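Local coordinates for transcriptional regulator (Methanobacterium thermoautotrophicum, PDB 3BPV), which probably binds DNA through a winged-helix domain and regulates transcription as a member of the MarR family, at residues A[25-36]-A[89-100]. Numbering follows the deposited sequence.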
loop_
_atom_site.group_PDB
_atom_site.type_symbol
_atom_site.label_atom_id
_atom_site.label_comp_id
_atom_site.label_asym_id
_atom_site.label_seq_id
_atom_site.Cartn_x
_atom_site.Cartn_y
_atom_site.Cartn_z
ATOM N N LEU A 25 14.233 -8.421 -12.568
ATOM C CA LEU A 25 14.159 -7.138 -13.267
ATOM C C LEU A 25 14.297 -6.006 -12.257
ATOM O O LEU A 25 14.109 -4.832 -12.586
ATOM C CB LEU A 25 12.821 -7.006 -13.997
ATOM C CG LEU A 25 12.532 -8.041 -15.084
ATOM C CD1 LEU A 25 11.134 -7.817 -15.631
ATOM C CD2 LEU A 25 13.567 -7.925 -16.192
ATOM N N ASN A 26 14.622 -6.376 -11.023
ATOM C CA ASN A 26 14.783 -5.423 -9.929
ATOM C C ASN A 26 13.505 -4.634 -9.704
ATOM O O ASN A 26 13.538 -3.470 -9.293
ATOM C CB ASN A 26 15.944 -4.462 -10.199
ATOM C CG ASN A 26 17.297 -5.124 -10.040
ATOM O OD1 ASN A 26 17.457 -6.045 -9.237
ATOM N ND2 ASN A 26 18.282 -4.649 -10.790
ATOM N N LEU A 27 12.376 -5.278 -9.956
ATOM C CA LEU A 27 11.091 -4.620 -9.785
ATOM C C LEU A 27 10.439 -4.950 -8.455
ATOM O O LEU A 27 10.618 -6.035 -7.901
ATOM C CB LEU A 27 10.140 -4.999 -10.931
ATOM C CG LEU A 27 10.395 -4.352 -12.295
ATOM C CD1 LEU A 27 9.526 -5.030 -13.343
ATOM C CD2 LEU A 27 10.088 -2.859 -12.225
ATOM N N THR A 28 9.686 -3.981 -7.955
ATOM C CA THR A 28 8.949 -4.101 -6.715
ATOM C C THR A 28 7.541 -3.620 -7.006
ATOM O O THR A 28 7.290 -2.980 -8.034
ATOM C CB THR A 28 9.520 -3.197 -5.629
ATOM O OG1 THR A 28 9.560 -1.851 -6.121
ATOM C CG2 THR A 28 10.914 -3.651 -5.227
ATOM N N ASP A 29 6.629 -3.908 -6.093
ATOM C CA ASP A 29 5.240 -3.508 -6.229
ATOM C C ASP A 29 5.125 -2.006 -6.497
ATOM O O ASP A 29 4.398 -1.582 -7.392
ATOM C CB ASP A 29 4.498 -3.873 -4.943
ATOM C CG ASP A 29 3.013 -3.671 -5.043
ATOM O OD1 ASP A 29 2.579 -2.566 -5.427
ATOM O OD2 ASP A 29 2.278 -4.625 -4.719
ATOM N N ALA A 30 5.837 -1.201 -5.721
ATOM C CA ALA A 30 5.783 0.247 -5.884
ATOM C C ALA A 30 6.218 0.683 -7.282
ATOM O O ALA A 30 5.613 1.578 -7.879
ATOM C CB ALA A 30 6.648 0.924 -4.825
ATOM N N GLN A 31 7.271 0.069 -7.811
ATOM C CA GLN A 31 7.739 0.422 -9.152
ATOM C C GLN A 31 6.735 -0.004 -10.215
ATOM O O GLN A 31 6.499 0.728 -11.175
ATOM C CB GLN A 31 9.082 -0.235 -9.456
ATOM C CG GLN A 31 10.254 0.284 -8.663
ATOM C CD GLN A 31 11.517 -0.456 -9.028
ATOM O OE1 GLN A 31 12.076 -0.249 -10.098
ATOM N NE2 GLN A 31 11.957 -1.344 -8.147
ATOM N N VAL A 32 6.157 -1.188 -10.061
ATOM C CA VAL A 32 5.175 -1.657 -11.024
ATOM C C VAL A 32 3.981 -0.706 -11.062
ATOM O O VAL A 32 3.484 -0.370 -12.136
ATOM C CB VAL A 32 4.688 -3.083 -10.678
ATOM C CG1 VAL A 32 3.447 -3.436 -11.497
ATOM C CG2 VAL A 32 5.792 -4.082 -10.965
ATOM N N ALA A 33 3.520 -0.266 -9.900
ATOM C CA ALA A 33 2.379 0.641 -9.847
ATOM C C ALA A 33 2.686 1.917 -10.614
ATOM O O ALA A 33 1.860 2.378 -11.404
ATOM C CB ALA A 33 2.037 0.968 -8.396
ATOM N N CYS A 34 3.866 2.487 -10.386
ATOM C CA CYS A 34 4.257 3.708 -11.084
ATOM C C CYS A 34 4.370 3.460 -12.587
ATOM O O CYS A 34 3.901 4.258 -13.401
ATOM C CB CYS A 34 5.600 4.224 -10.562
ATOM S SG CYS A 34 5.497 5.032 -8.954
ATOM N N LEU A 35 4.995 2.353 -12.960
ATOM C CA LEU A 35 5.171 2.030 -14.366
ATOM C C LEU A 35 3.826 1.911 -15.080
ATOM O O LEU A 35 3.639 2.479 -16.157
ATOM C CB LEU A 35 5.954 0.724 -14.510
ATOM C CG LEU A 35 6.387 0.359 -15.930
ATOM C CD1 LEU A 35 7.323 1.419 -16.472
ATOM C CD2 LEU A 35 7.091 -0.989 -15.910
ATOM N N LEU A 36 2.882 1.189 -14.486
ATOM C CA LEU A 36 1.578 1.023 -15.122
ATOM C C LEU A 36 0.827 2.340 -15.209
ATOM O O LEU A 36 0.122 2.593 -16.190
ATOM C CB LEU A 36 0.734 -0.015 -14.377
ATOM C CG LEU A 36 1.284 -1.447 -14.413
ATOM C CD1 LEU A 36 0.368 -2.370 -13.623
ATOM C CD2 LEU A 36 1.400 -1.914 -15.866
ATOM N N VAL A 89 7.097 5.980 -20.372
ATOM C CA VAL A 89 7.658 4.642 -20.342
ATOM C C VAL A 89 8.505 4.458 -21.594
ATOM O O VAL A 89 8.114 4.874 -22.684
ATOM C CB VAL A 89 6.557 3.573 -20.321
ATOM C CG1 VAL A 89 7.182 2.193 -20.244
ATOM C CG2 VAL A 89 5.640 3.806 -19.137
ATOM N N THR A 90 9.675 3.859 -21.427
ATOM C CA THR A 90 10.571 3.619 -22.549
ATOM C C THR A 90 10.068 2.398 -23.307
ATOM O O THR A 90 9.127 1.733 -22.875
ATOM C CB THR A 90 11.987 3.314 -22.071
ATOM O OG1 THR A 90 11.953 2.131 -21.263
ATOM C CG2 THR A 90 12.551 4.478 -21.265
ATOM N N ARG A 91 10.698 2.103 -24.438
ATOM C CA ARG A 91 10.310 0.941 -25.227
ATOM C C ARG A 91 10.538 -0.300 -24.372
ATOM O O ARG A 91 9.723 -1.223 -24.362
ATOM C CB ARG A 91 11.156 0.856 -26.496
ATOM C CG ARG A 91 10.861 -0.363 -27.347
ATOM C CD ARG A 91 9.457 -0.333 -27.940
ATOM N NE ARG A 91 9.300 0.713 -28.951
ATOM C CZ ARG A 91 9.042 1.990 -28.684
ATOM N NH1 ARG A 91 8.902 2.400 -27.431
ATOM N NH2 ARG A 91 8.928 2.864 -29.676
ATOM N N ARG A 92 11.655 -0.301 -23.652
ATOM C CA ARG A 92 12.022 -1.405 -22.774
ATOM C C ARG A 92 10.930 -1.603 -21.725
ATOM O O ARG A 92 10.541 -2.730 -21.422
ATOM C CB ARG A 92 13.356 -1.091 -22.094
ATOM C CG ARG A 92 13.903 -2.179 -21.181
ATOM C CD ARG A 92 14.367 -3.398 -21.966
ATOM N NE ARG A 92 15.216 -4.280 -21.166
ATOM C CZ ARG A 92 14.809 -4.964 -20.102
ATOM N NH1 ARG A 92 13.554 -4.879 -19.692
ATOM N NH2 ARG A 92 15.665 -5.732 -19.440
ATOM N N GLY A 93 10.437 -0.497 -21.173
ATOM C CA GLY A 93 9.389 -0.573 -20.171
ATOM C C GLY A 93 8.078 -1.116 -20.712
ATOM O O GLY A 93 7.412 -1.914 -20.056
ATOM N N GLU A 94 7.697 -0.687 -21.910
ATOM C CA GLU A 94 6.454 -1.152 -22.514
ATOM C C GLU A 94 6.523 -2.639 -22.844
ATOM O O GLU A 94 5.511 -3.337 -22.828
ATOM C CB GLU A 94 6.161 -0.370 -23.798
ATOM C CG GLU A 94 6.141 1.134 -23.625
ATOM C CD GLU A 94 5.761 1.855 -24.901
ATOM O OE1 GLU A 94 6.456 1.670 -25.924
ATOM O OE2 GLU A 94 4.764 2.608 -24.883
ATOM N N GLU A 95 7.723 -3.129 -23.123
ATOM C CA GLU A 95 7.885 -4.528 -23.480
ATOM C C GLU A 95 7.807 -5.511 -22.319
ATOM O O GLU A 95 7.606 -6.706 -22.536
ATOM C CB GLU A 95 9.185 -4.693 -24.266
ATOM C CG GLU A 95 9.149 -3.879 -25.556
ATOM C CD GLU A 95 10.484 -3.765 -26.244
ATOM O OE1 GLU A 95 11.501 -3.556 -25.554
ATOM O OE2 GLU A 95 10.518 -3.864 -27.490
ATOM N N ILE A 96 7.945 -5.017 -21.091
ATOM C CA ILE A 96 7.860 -5.897 -19.926
ATOM C C ILE A 96 6.466 -5.889 -19.311
ATOM O O ILE A 96 6.206 -6.624 -18.360
ATOM C CB ILE A 96 8.875 -5.518 -18.816
ATOM C CG1 ILE A 96 8.595 -4.105 -18.298
ATOM C CG2 ILE A 96 10.295 -5.652 -19.338
ATOM C CD1 ILE A 96 9.410 -3.730 -17.070
ATOM N N ILE A 97 5.570 -5.063 -19.845
ATOM C CA ILE A 97 4.205 -4.986 -19.323
ATOM C C ILE A 97 3.483 -6.334 -19.406
ATOM O O ILE A 97 2.770 -6.721 -18.478
ATOM C CB ILE A 97 3.365 -3.920 -20.075
ATOM C CG1 ILE A 97 4.032 -2.549 -19.952
ATOM C CG2 ILE A 97 1.948 -3.871 -19.506
ATOM C CD1 ILE A 97 4.199 -2.065 -18.529
ATOM N N PRO A 98 3.630 -7.059 -20.529
ATOM C CA PRO A 98 2.951 -8.354 -20.617
ATOM C C PRO A 98 3.403 -9.291 -19.505
ATOM O O PRO A 98 2.599 -10.047 -18.959
ATOM C CB PRO A 98 3.347 -8.858 -22.001
ATOM C CG PRO A 98 3.418 -7.589 -22.787
ATOM C CD PRO A 98 4.165 -6.661 -21.844
ATOM N N LEU A 99 4.693 -9.236 -19.177
ATOM C CA LEU A 99 5.251 -10.067 -18.117
ATOM C C LEU A 99 4.599 -9.687 -16.795
ATOM O O LEU A 99 4.248 -10.550 -15.989
ATOM C CB LEU A 99 6.763 -9.859 -18.012
ATOM C CG LEU A 99 7.649 -10.317 -19.171
ATOM C CD1 LEU A 99 9.046 -9.751 -18.994
ATOM C CD2 LEU A 99 7.688 -11.835 -19.223
ATOM N N ILE A 100 4.449 -8.386 -16.578
ATOM C CA ILE A 100 3.835 -7.879 -15.360
ATOM C C ILE A 100 2.388 -8.342 -15.259
ATOM O O ILE A 100 1.948 -8.816 -14.214
ATOM C CB ILE A 100 3.883 -6.340 -15.327
ATOM C CG1 ILE A 100 5.326 -5.878 -15.118
ATOM C CG2 ILE A 100 2.981 -5.805 -14.224
ATOM C CD1 ILE A 100 5.505 -4.370 -15.174
#
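Leu35 of helix 29-40 inserts between Val89, Ile96, Ile97 and Ile100 of the chain that follows the wing. The fold is the winged helix of the MarR family. Strand 84-89 ends the two-stranded wing, and the chain then turns through helix 91-95 into helix 97-111. The contact is buried and apolar.

The Leu35 side chain leaves CB with CG anti to the backbone N (chi1 -172°), which, with chi2 62°, turns both methyls to residues 89-100. CG lies 4.2 Å from Ile97 CD1. CD1 turns to the strand end and sits 3.9 Å from Val89 CG1, the two side chains crossing at about a right angle. CD2, the other branch, lies 3.8 Å from both Ile96 CD1 and Ile100 CD1, and 4.0 Å from Ile97 CD1. With only a CB left by an alanine at Leu35, a gap would probably open between Val89 and Ile100, and the CD1 methyls of Ile96, Ile97 and Ile100 would lose the methyl they share.

Leu27 and Ile96 meet tip to tip through their CD1 methyls. Phe72 touches both side chains from the loop before the wing. Leu36 and Ile97 run alongside each other, pointing opposite ways, with Leu36 CD2 3.9 Å from Ile97 CD1.

Thr90 N-caps helix 91-95: its OG1 accepts from Gly93 N at 3.0 Å. Asp29, at the start of helix 29-40, forms a salt bridge with Lys4 of the second subunit, which places this end of the helix beside the dimer partner.

Val32 and Ile100 point at each other, and Val32 CG1 comes to 3.6 Å from Ile100 CG2.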